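Long-range contacts in thymidylate synthase 1 (Bacillus subtilis, PDB 1BKP), which catalyses the reductive methylation of dUMP to dTMP with 5,10-methylenetetrahydrofolate as methyl donor and reductant, supplying a precursor for DNA synthesis: residues Leu173-Arg178 against Gly211-Asn216; Lys231-Arg236 against Asp270-Glu275; Phe109-Lys114 against Val123-Tyr128. All blocks are in the same frame, centred on the assembly; numbering follows the deposited sequence.

Contact 1 of 3, residues Leu173-Arg178 against Gly211-Asn216; sequences LHLEVR and GEYIFN
Leu175 and Val177 exchange backbone hydrogen bonds with Glu212, Ile214 and Asn216, joining segments 173-178 and 211-216, parallel neighbours in the central sheet that run 11° apart. Leu175 N donates to Glu212 O, Leu175 O accepts from Ile214 N, Val177 N donates to Ile214 O, and Asn216 N reaches Val177 O at 2.9 Å.

One bond between side chains crosses the strands: Asn216 ND2 donates to Glu176 OE2 over 2.9 Å, on the anti side of that oxygen and close to the amide plane. With CG anti to the backbone N (chi1 -177°) and the chain extended beyond it, Glu176 reaches out to Asn216. The same carboxylate meets Ser44 and Arg178 of the second subunit and Tyr167 of its own, so each oxygen of this buried acid has partners.

Apolar contacts fill the face of Leu175 and Val177. Leu175 lies alongside Tyr213, its CD2 3.9 Å from Tyr213 CE1, while Val177 divides its methyls, CG2 to Tyr213 and CG1 to Phe215 CE2 at 4.0 Å.

A CH-pi contact opens the pair: Gly211 CA sits over the His174 ring, 3.9 Å from its centroid.

An alanine at Glu176 would probably leave Asn216 ND2 without its stronger acceptor and Arg178 of the second subunit without this counter-charge. Within a beta-alpha-beta crossover through helix 188-206, this chemistry implies an apolar face toward the helix and a largely polar one, Glu176 and Arg178 charge-paired across the dimer.

Contact 2 of 3, residues Lys231-Arg236 against Asp270-Glu275; sequences KIQMER and DKLLFE
Arg236 and Leu272 reach toward each other tip to tip, and the guanidinium passes on to the backbone of Asp270. Arg236 NH2 donates to Asp270 O at 2.6 Å with an N-H...O angle of 159°, meeting a lone pair in the carbonyl plane. A bend at chi3 (90°) turns NE of Arg236 out of line with the chain before it. Leu272 CD1 lies over one face of the guanidinium, 3.9 Å from Arg236 NH2, and Asp270 N lies over the opposite face. The flat group is therefore bordered on both faces while its edge is bonded to the carbonyl oxygen.

Leu272 also meets the helix with both methyls. Its CD1 packs 3.6 Å from Gln233 CG, and its CD2 comes within 4.1 Å of Ile232 CG2, the two side chains passing one another with opposite headings. Beyond it, Phe274 CZ approaches Gln233 OE1 at 3.8 Å, the oxygen lying near the ring plane, at the edge.

One shell out, Thr59 and His226 position these groups. Arg236 NH2 has a second acceptor in Thr59 O, and Gln233, extended beyond CG, donates from NE2 to Thr59 OG1, so one residue serves both polar ends. The Phe274 ring stands edge-to-face with His226.

The contact lies at the surface, where the irregular chain after strand 261-264 runs past the C-terminal part of helix 227-235. Leu272 and Phe274 also touch Asn229 of that helix, whose other flank rests on helix 3-17 through Met234.

Contact 3 of 3, residues Phe109-Lys114 against Val123-Tyr128; sequences FQLGKK and VDQVDY
Lys114 and Asp124 form the charged link of this contact, their side chains alongside each other with the same heading. Lys114 NZ meets Asp124 OD2 at 2.7 Å in a salt bridge, on the anti side of the carboxylate, and also donates to Gly112 O at 2.9 Å. Lys78 forms a second salt bridge to OD2, so this oxygen is flanked by two positive charges, which would probably favour the ionised acid.

Asp124 OD1 has a different task. With chi1 at 65°, CG lies between the backbone N and the carbonyl carbon, and OD1 accepts a nearly straight bond from Asp127 N at 2.9 Å, with a weak one from Val126 N.

Two waters add further links between the segments. One accepts from Gln125 N at 2.9 Å and lies within hydrogen-bonding distance of Gln110 O and Lys113 O. A second donates to Gln110 O and Gln110 OE1 and accepts from Gln125 NE2, whose direct bond to Gln110 O is long and weak. Gln125 OE1 takes Met145 N, Gln110 NE2 pairs with Glu151, and Lys113 NZ with Asp150 of the second subunit.

Beside these polar links Leu111 CB touches Val126 CG2 at 3.9 Å, and both side chains rest on Trp75. The arrangement is an N-cap: Asp124 caps the first turn of helix 125-135 and, through Lys114, ties it to the chain just after helix 108-112, at the base of the hairpin of strands 116-118 and 121-123.

How the contacts relate
Contact 1 is core, with most of its residues buried in the central sheet; contact 3 is partly buried, and contact 2 lies at the surface. Regular main-chain bonding dominates contact 1, whereas contact 3 relies on a capped helix, a salt bridge and waters, and contact 2 on one side-chain-to-backbone bond with apolar packing. Contacts 1 and 3 both touch the second subunit; contact 2 touches no other chain of the dimer. No helix or strand is shared by two of the contacts, strand 209-223 of contact 1 and helix 227-235 of contact 2 being only consecutive. Contacts 2 and 3 lie on opposite sides of the chain's centre, their own centres about 39 Å apart.

Contact 1 of 3, residues Leu173-Arg178 against Gly211-Asn216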
loop_
_atom_site.group_PDB
_atom_site.type_symbol
_atom_site.label_atom_id
_atom_site.label_comp_id
_atom_site.label_asym_id
_atom_site.label_seq_id
_atom_site.Cartn_x
_atom_site.Cartn_y
_atom_site.Cartn_z
ATOM N N LEU A 173 -1.227 -11.487 -15.633
ATOM C CA LEU A 173 -0.881 -11.313 -14.238
ATOM C C LEU A 173 -0.211 -9.929 -13.989
ATOM O O LEU A 173 0.917 -9.678 -14.457
ATOM C CB LEU A 173 0.103 -12.408 -13.844
ATOM C CG LEU A 173 0.444 -12.525 -12.344
ATOM C CD1 LEU A 173 -0.804 -12.714 -11.463
ATOM C CD2 LEU A 173 1.413 -13.772 -12.093
ATOM N N HIS A 174 -0.935 -9.019 -13.326
ATOM C CA HIS A 174 -0.443 -7.660 -12.992
ATOM C C HIS A 174 0.093 -7.719 -11.558
ATOM O O HIS A 174 -0.474 -8.456 -10.692
ATOM C CB HIS A 174 -1.615 -6.664 -13.100
ATOM C CG HIS A 174 -2.337 -6.735 -14.406
ATOM N ND1 HIS A 174 -2.195 -5.796 -15.428
ATOM C CD2 HIS A 174 -3.300 -7.611 -14.838
ATOM C CE1 HIS A 174 -3.029 -6.095 -16.420
ATOM N NE2 HIS A 174 -3.712 -7.181 -16.095
ATOM N N LEU A 175 1.144 -6.901 -11.274
ATOM C CA LEU A 175 1.751 -6.934 -9.963
ATOM C C LEU A 175 1.830 -5.500 -9.493
ATOM O O LEU A 175 2.265 -4.624 -10.266
ATOM C CB LEU A 175 3.212 -7.504 -9.994
ATOM C CG LEU A 175 4.068 -7.256 -8.723
ATOM C CD1 LEU A 175 3.329 -7.923 -7.513
ATOM C CD2 LEU A 175 5.475 -7.863 -8.884
ATOM N N GLU A 176 1.388 -5.252 -8.243
ATOM C CA GLU A 176 1.526 -3.907 -7.674
ATOM C C GLU A 176 2.337 -4.087 -6.378
ATOM O O GLU A 176 1.983 -4.880 -5.518
ATOM C CB GLU A 176 0.136 -3.296 -7.375
ATOM C CG GLU A 176 0.253 -1.892 -6.849
ATOM C CD GLU A 176 -1.014 -1.044 -6.983
ATOM O OE1 GLU A 176 -2.106 -1.626 -7.094
ATOM O OE2 GLU A 176 -0.902 0.193 -6.963
ATOM N N VAL A 177 3.372 -3.283 -6.173
ATOM C CA VAL A 177 4.217 -3.435 -4.998
ATOM C C VAL A 177 4.276 -2.092 -4.250
ATOM O O VAL A 177 4.146 -1.057 -4.867
ATOM C CB VAL A 177 5.674 -3.768 -5.566
ATOM C CG1 VAL A 177 6.717 -3.786 -4.564
ATOM C CG2 VAL A 177 5.651 -5.108 -6.300
ATOM N N ARG A 178 4.547 -2.104 -2.953
ATOM C CA ARG A 178 4.732 -0.819 -2.253
ATOM C C ARG A 178 5.912 -0.849 -1.332
ATOM O O ARG A 178 6.058 -1.814 -0.548
ATOM C CB ARG A 178 3.522 -0.378 -1.407
ATOM C CG ARG A 178 3.660 1.127 -0.902
ATOM C CD ARG A 178 2.329 1.614 -0.358
ATOM N NE ARG A 178 2.483 3.002 0.037
ATOM C CZ ARG A 178 2.917 3.431 1.204
ATOM N NH1 ARG A 178 2.995 2.604 2.240
ATOM N NH2 ARG A 178 3.062 4.729 1.391
ATOM N N GLY A 211 1.251 -8.886 -17.173
ATOM C CA GLY A 211 0.444 -7.703 -17.221
ATOM C C GLY A 211 1.315 -6.533 -16.837
ATOM O O GLY A 211 2.536 -6.499 -17.084
ATOM N N GLU A 212 0.667 -5.525 -16.278
ATOM C CA GLU A 212 1.375 -4.282 -15.885
ATOM C C GLU A 212 2.207 -4.489 -14.631
ATOM O O GLU A 212 1.908 -5.427 -13.870
ATOM C CB GLU A 212 0.269 -3.230 -15.616
ATOM C CG GLU A 212 0.814 -1.879 -15.480
ATOM C CD GLU A 212 -0.207 -0.825 -15.792
ATOM O OE1 GLU A 212 -1.425 -1.130 -15.770
ATOM O OE2 GLU A 212 0.223 0.323 -16.041
ATOM N N TYR A 213 3.242 -3.639 -14.380
ATOM C CA TYR A 213 4.043 -3.796 -13.139
ATOM C C TYR A 213 4.057 -2.356 -12.553
ATOM O O TYR A 213 4.398 -1.425 -13.277
ATOM C CB TYR A 213 5.453 -4.217 -13.507
ATOM C CG TYR A 213 6.426 -4.088 -12.350
ATOM C CD1 TYR A 213 6.219 -4.720 -11.127
ATOM C CD2 TYR A 213 7.582 -3.353 -12.507
ATOM C CE1 TYR A 213 7.191 -4.615 -10.099
ATOM C CE2 TYR A 213 8.549 -3.264 -11.499
ATOM C CZ TYR A 213 8.336 -3.924 -10.296
ATOM O OH TYR A 213 9.372 -3.940 -9.324
ATOM N N ILE A 214 3.564 -2.187 -11.333
ATOM C CA ILE A 214 3.421 -0.894 -10.675
ATOM C C ILE A 214 4.255 -0.926 -9.378
ATOM O O ILE A 214 4.080 -1.806 -8.559
ATOM C CB ILE A 214 1.932 -0.718 -10.372
ATOM C CG1 ILE A 214 1.156 -0.796 -11.687
ATOM C CG2 ILE A 214 1.694 0.585 -9.692
ATOM C CD1 ILE A 214 -0.095 -1.598 -11.582
ATOM N N PHE A 215 4.974 0.165 -9.103
ATOM C CA PHE A 215 5.885 0.219 -7.948
ATOM C C PHE A 215 5.593 1.549 -7.271
ATOM O O PHE A 215 5.725 2.624 -7.863
ATOM C CB PHE A 215 7.320 0.176 -8.431
ATOM C CG PHE A 215 8.354 -0.048 -7.282
ATOM C CD1 PHE A 215 8.725 1.003 -6.436
ATOM C CD2 PHE A 215 8.857 -1.323 -7.037
ATOM C CE1 PHE A 215 9.595 0.804 -5.300
ATOM C CE2 PHE A 215 9.757 -1.598 -5.904
ATOM C CZ PHE A 215 10.127 -0.548 -5.038
ATOM N N ASN A 216 5.061 1.447 -6.088
ATOM C CA ASN A 216 4.654 2.640 -5.305
ATOM C C ASN A 216 5.639 2.916 -4.225
ATOM O O ASN A 216 6.035 1.973 -3.541
ATOM C CB ASN A 216 3.342 2.326 -4.590
ATOM C CG ASN A 216 2.162 2.203 -5.571
ATOM O OD1 ASN A 216 1.921 3.130 -6.353
ATOM N ND2 ASN A 216 1.589 1.011 -5.687
#

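Contact 2 of 3, residues Lys231-Arg236 against Asp270-Glu275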
loop_
_atom_site.group_PDB
_atom_site.type_symbol
_atom_site.label_atom_id
_atom_site.label_comp_id
_atom_site.label_asym_id
_atom_site.label_seq_id
_atom_site.Cartn_x
_atom_site.Cartn_y
_atom_site.Cartn_z
ATOM N N LYS A 231 22.683 14.200 -10.696
ATOM C CA LYS A 231 22.623 15.234 -11.742
ATOM C C LYS A 231 23.426 14.707 -12.916
ATOM O O LYS A 231 23.044 14.927 -14.050
ATOM C CB LYS A 231 23.217 16.570 -11.249
ATOM C CG LYS A 231 22.203 17.414 -10.423
ATOM C CD LYS A 231 22.907 18.735 -10.096
ATOM C CE LYS A 231 22.214 19.534 -9.017
ATOM N NZ LYS A 231 21.144 20.364 -9.597
ATOM N N ILE A 232 24.588 14.093 -12.652
ATOM C CA ILE A 232 25.366 13.465 -13.732
ATOM C C ILE A 232 24.550 12.391 -14.418
ATOM O O ILE A 232 24.409 12.405 -15.655
ATOM C CB ILE A 232 26.668 12.790 -13.190
ATOM C CG1 ILE A 232 27.680 13.861 -12.819
ATOM C CG2 ILE A 232 27.305 11.750 -14.253
ATOM C CD1 ILE A 232 28.846 13.179 -12.043
ATOM N N GLN A 233 23.992 11.444 -13.650
ATOM C CA GLN A 233 23.185 10.388 -14.245
ATOM C C GLN A 233 22.108 10.881 -15.158
ATOM O O GLN A 233 21.777 10.261 -16.114
ATOM C CB GLN A 233 22.448 9.584 -13.181
ATOM C CG GLN A 233 23.150 8.399 -12.856
ATOM C CD GLN A 233 22.450 7.578 -11.844
ATOM O OE1 GLN A 233 22.657 7.794 -10.629
ATOM N NE2 GLN A 233 21.638 6.576 -12.324
ATOM N N MET A 234 21.461 11.959 -14.775
ATOM C CA MET A 234 20.398 12.481 -15.551
ATOM C C MET A 234 20.785 12.991 -16.904
ATOM O O MET A 234 19.931 13.063 -17.752
ATOM C CB MET A 234 19.629 13.531 -14.771
ATOM C CG MET A 234 18.654 12.831 -13.792
ATOM S SD MET A 234 17.673 13.956 -12.899
ATOM C CE MET A 234 18.858 15.162 -12.177
ATOM N N GLU A 235 22.015 13.460 -17.068
ATOM C CA GLU A 235 22.469 13.984 -18.350
ATOM C C GLU A 235 23.106 12.916 -19.199
ATOM O O GLU A 235 23.524 13.188 -20.298
ATOM C CB GLU A 235 23.558 15.075 -18.174
ATOM C CG GLU A 235 23.188 16.367 -17.439
ATOM C CD GLU A 235 24.462 17.240 -17.031
ATOM O OE1 GLU A 235 25.599 17.089 -17.592
ATOM O OE2 GLU A 235 24.310 18.106 -16.131
ATOM N N ARG A 236 23.194 11.708 -18.689
ATOM C CA ARG A 236 23.809 10.641 -19.476
ATOM C C ARG A 236 22.968 10.044 -20.588
ATOM O O ARG A 236 21.720 10.144 -20.620
ATOM C CB ARG A 236 24.265 9.541 -18.503
ATOM C CG ARG A 236 25.730 9.503 -18.384
ATOM C CD ARG A 236 26.282 9.495 -17.009
ATOM N NE ARG A 236 26.473 8.218 -16.423
ATOM C CZ ARG A 236 27.500 7.707 -15.696
ATOM N NH1 ARG A 236 28.700 8.242 -15.355
ATOM N NH2 ARG A 236 27.151 6.599 -15.062
ATOM N N ASP A 270 29.145 4.477 -16.937
ATOM C CA ASP A 270 30.244 4.200 -15.991
ATOM C C ASP A 270 29.908 4.319 -14.502
ATOM O O ASP A 270 28.990 5.082 -14.084
ATOM C CB ASP A 270 31.426 5.088 -16.372
ATOM C CG ASP A 270 32.041 4.710 -17.760
ATOM O OD1 ASP A 270 31.841 3.571 -18.245
ATOM O OD2 ASP A 270 32.753 5.538 -18.348
ATOM N N LYS A 271 30.764 3.723 -13.672
ATOM C CA LYS A 271 30.521 3.673 -12.260
ATOM C C LYS A 271 30.595 4.984 -11.594
ATOM O O LYS A 271 31.500 5.804 -11.899
ATOM C CB LYS A 271 31.559 2.740 -11.628
ATOM C CG LYS A 271 31.422 2.601 -10.138
ATOM C CD LYS A 271 30.962 1.216 -9.921
ATOM C CE LYS A 271 30.974 0.855 -8.477
ATOM N NZ LYS A 271 29.948 -0.222 -8.338
ATOM N N LEU A 272 29.672 5.208 -10.689
ATOM C CA LEU A 272 29.651 6.444 -9.891
ATOM C C LEU A 272 29.771 5.960 -8.463
ATOM O O LEU A 272 29.104 5.007 -8.120
ATOM C CB LEU A 272 28.258 7.109 -10.001
ATOM C CG LEU A 272 27.905 7.664 -11.373
ATOM C CD1 LEU A 272 26.379 7.827 -11.493
ATOM C CD2 LEU A 272 28.682 9.008 -11.573
ATOM N N LEU A 273 30.540 6.647 -7.617
ATOM C CA LEU A 273 30.722 6.213 -6.237
ATOM C C LEU A 273 29.824 7.129 -5.359
ATOM O O LEU A 273 29.901 8.318 -5.448
ATOM C CB LEU A 273 32.196 6.453 -5.785
ATOM C CG LEU A 273 33.274 5.382 -6.182
ATOM C CD1 LEU A 273 33.002 4.800 -7.432
ATOM C CD2 LEU A 273 34.697 5.945 -6.181
ATOM N N PHE A 274 28.953 6.542 -4.575
ATOM C CA PHE A 274 28.087 7.307 -3.679
ATOM C C PHE A 274 28.586 7.137 -2.240
ATOM O O PHE A 274 28.778 6.030 -1.742
ATOM C CB PHE A 274 26.680 6.708 -3.781
ATOM C CG PHE A 274 26.034 6.923 -5.100
ATOM C CD1 PHE A 274 25.290 8.108 -5.340
ATOM C CD2 PHE A 274 26.133 5.980 -6.107
ATOM C CE1 PHE A 274 24.659 8.375 -6.517
ATOM C CE2 PHE A 274 25.481 6.244 -7.340
ATOM C CZ PHE A 274 24.746 7.439 -7.531
ATOM N N GLU A 275 28.793 8.256 -1.589
ATOM C CA GLU A 275 29.208 8.345 -0.195
ATOM C C GLU A 275 28.276 7.508 0.671
ATOM O O GLU A 275 27.064 7.532 0.492
ATOM C CB GLU A 275 29.074 9.813 0.243
ATOM C CG GLU A 275 29.738 10.967 -0.669
ATOM C CD GLU A 275 29.305 11.115 -2.200
ATOM O OE1 GLU A 275 28.182 10.784 -2.679
ATOM O OE2 GLU A 275 30.166 11.619 -2.955
#

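Contact 3 of 3, residues Phe109-Lys114 against Val123-Tyr128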
loop_
_atom_site.group_PDB
_atom_site.type_symbol
_atom_site.label_atom_id
_atom_site.label_comp_id
_atom_site.label_asym_id
_atom_site.label_seq_id
_atom_site.Cartn_x
_atom_site.Cartn_y
_atom_site.Cartn_z
ATOM N N PHE A 109 11.253 -14.873 6.969
ATOM C CA PHE A 109 10.586 -15.531 8.095
ATOM C C PHE A 109 9.057 -15.343 7.973
ATOM O O PHE A 109 8.289 -16.308 8.129
ATOM C CB PHE A 109 11.053 -14.921 9.405
ATOM C CG PHE A 109 10.438 -15.586 10.606
ATOM C CD1 PHE A 109 11.020 -16.758 11.133
ATOM C CD2 PHE A 109 9.250 -15.108 11.147
ATOM C CE1 PHE A 109 10.373 -17.426 12.204
ATOM C CE2 PHE A 109 8.603 -15.778 12.186
ATOM C CZ PHE A 109 9.161 -16.941 12.719
ATOM N N GLN A 110 8.596 -14.150 7.571
ATOM C CA GLN A 110 7.175 -13.917 7.467
ATOM C C GLN A 110 6.575 -14.729 6.315
ATOM O O GLN A 110 5.432 -15.162 6.387
ATOM C CB GLN A 110 6.905 -12.425 7.274
ATOM C CG GLN A 110 7.151 -11.604 8.631
ATOM C CD GLN A 110 6.308 -12.147 9.773
ATOM O OE1 GLN A 110 5.143 -12.537 9.550
ATOM N NE2 GLN A 110 6.841 -12.188 10.979
ATOM N N LEU A 111 7.305 -14.813 5.209
ATOM C CA LEU A 111 6.838 -15.555 4.006
ATOM C C LEU A 111 6.787 -17.094 4.181
ATOM O O LEU A 111 6.130 -17.816 3.369
ATOM C CB LEU A 111 7.681 -15.205 2.762
ATOM C CG LEU A 111 7.402 -13.744 2.280
ATOM C CD1 LEU A 111 8.188 -13.397 1.058
ATOM C CD2 LEU A 111 5.901 -13.420 2.034
ATOM N N GLY A 112 7.456 -17.571 5.255
ATOM C CA GLY A 112 7.552 -18.995 5.481
ATOM C C GLY A 112 6.683 -19.507 6.618
ATOM O O GLY A 112 6.612 -20.735 6.780
ATOM N N LYS A 113 5.996 -18.617 7.362
ATOM C CA LYS A 113 5.185 -19.019 8.488
ATOM C C LYS A 113 3.964 -19.776 7.967
ATOM O O LYS A 113 3.245 -19.258 7.140
ATOM C CB LYS A 113 4.741 -17.750 9.189
ATOM C CG LYS A 113 4.370 -17.854 10.601
ATOM C CD LYS A 113 4.615 -16.492 11.276
ATOM C CE LYS A 113 4.225 -16.597 12.668
ATOM N NZ LYS A 113 4.045 -15.267 13.239
ATOM N N LYS A 114 3.694 -20.963 8.464
ATOM C CA LYS A 114 2.514 -21.725 7.963
ATOM C C LYS A 114 1.300 -21.202 8.717
ATOM O O LYS A 114 1.013 -21.673 9.782
ATOM C CB LYS A 114 2.701 -23.242 8.208
ATOM C CG LYS A 114 3.993 -23.842 7.628
ATOM C CD LYS A 114 4.064 -23.591 6.150
ATOM C CE LYS A 114 5.406 -24.096 5.525
ATOM N NZ LYS A 114 6.340 -22.991 5.002
ATOM N N VAL A 123 -0.393 -23.760 5.320
ATOM C CA VAL A 123 0.498 -23.397 4.239
ATOM C C VAL A 123 0.937 -21.937 4.525
ATOM O O VAL A 123 0.232 -21.239 5.234
ATOM C CB VAL A 123 -0.479 -23.591 3.025
ATOM C CG1 VAL A 123 -1.131 -22.311 2.471
ATOM C CG2 VAL A 123 -0.104 -24.759 2.156
ATOM N N ASP A 124 2.054 -21.499 3.924
ATOM C CA ASP A 124 2.562 -20.115 4.122
ATOM C C ASP A 124 1.984 -19.153 3.041
ATOM O O ASP A 124 1.213 -19.556 2.120
ATOM C CB ASP A 124 4.128 -20.130 4.188
ATOM C CG ASP A 124 4.781 -20.564 2.878
ATOM O OD1 ASP A 124 4.298 -20.203 1.750
ATOM O OD2 ASP A 124 5.768 -21.324 2.967
ATOM N N GLN A 125 2.384 -17.890 3.108
ATOM C CA GLN A 125 1.860 -16.914 2.164
ATOM C C GLN A 125 2.200 -17.150 0.739
ATOM O O GLN A 125 1.465 -16.761 -0.141
ATOM C CB GLN A 125 2.403 -15.520 2.552
ATOM C CG GLN A 125 1.794 -14.943 3.874
ATOM C CD GLN A 125 2.216 -13.473 4.050
ATOM O OE1 GLN A 125 1.929 -12.631 3.138
ATOM N NE2 GLN A 125 2.971 -13.168 5.121
ATOM N N VAL A 126 3.371 -17.707 0.469
ATOM C CA VAL A 126 3.773 -17.874 -0.907
ATOM C C VAL A 126 2.982 -19.072 -1.528
ATOM O O VAL A 126 2.420 -18.932 -2.618
ATOM C CB VAL A 126 5.284 -18.130 -0.998
ATOM C CG1 VAL A 126 5.699 -18.394 -2.449
ATOM C CG2 VAL A 126 6.074 -16.945 -0.390
ATOM N N ASP A 127 2.927 -20.227 -0.848
ATOM C CA ASP A 127 2.143 -21.339 -1.401
ATOM C C ASP A 127 0.662 -21.027 -1.460
ATOM O O ASP A 127 -0.016 -21.420 -2.428
ATOM C CB ASP A 127 2.371 -22.585 -0.554
ATOM C CG ASP A 127 3.777 -23.163 -0.750
ATOM O OD1 ASP A 127 4.363 -23.005 -1.860
ATOM O OD2 ASP A 127 4.290 -23.686 0.254
ATOM N N TYR A 128 0.187 -20.190 -0.534
ATOM C CA TYR A 128 -1.199 -19.864 -0.558
ATOM C C TYR A 128 -1.439 -18.973 -1.815
ATOM O O TYR A 128 -2.353 -19.194 -2.631
ATOM C CB TYR A 128 -1.585 -19.073 0.701
ATOM C CG TYR A 128 -3.073 -18.811 0.721
ATOM C CD1 TYR A 128 -3.968 -19.804 1.152
ATOM C CD2 TYR A 128 -3.590 -17.602 0.267
ATOM C CE1 TYR A 128 -5.320 -19.590 1.149
ATOM C CE2 TYR A 128 -4.940 -17.375 0.264
ATOM C CZ TYR A 128 -5.783 -18.360 0.723
ATOM O OH TYR A 128 -7.089 -17.989 0.882
HETATM O O HOH W 1 3.314 -16.884 5.685
HETATM O O HOH W 2 3.363 -14.179 8.031
#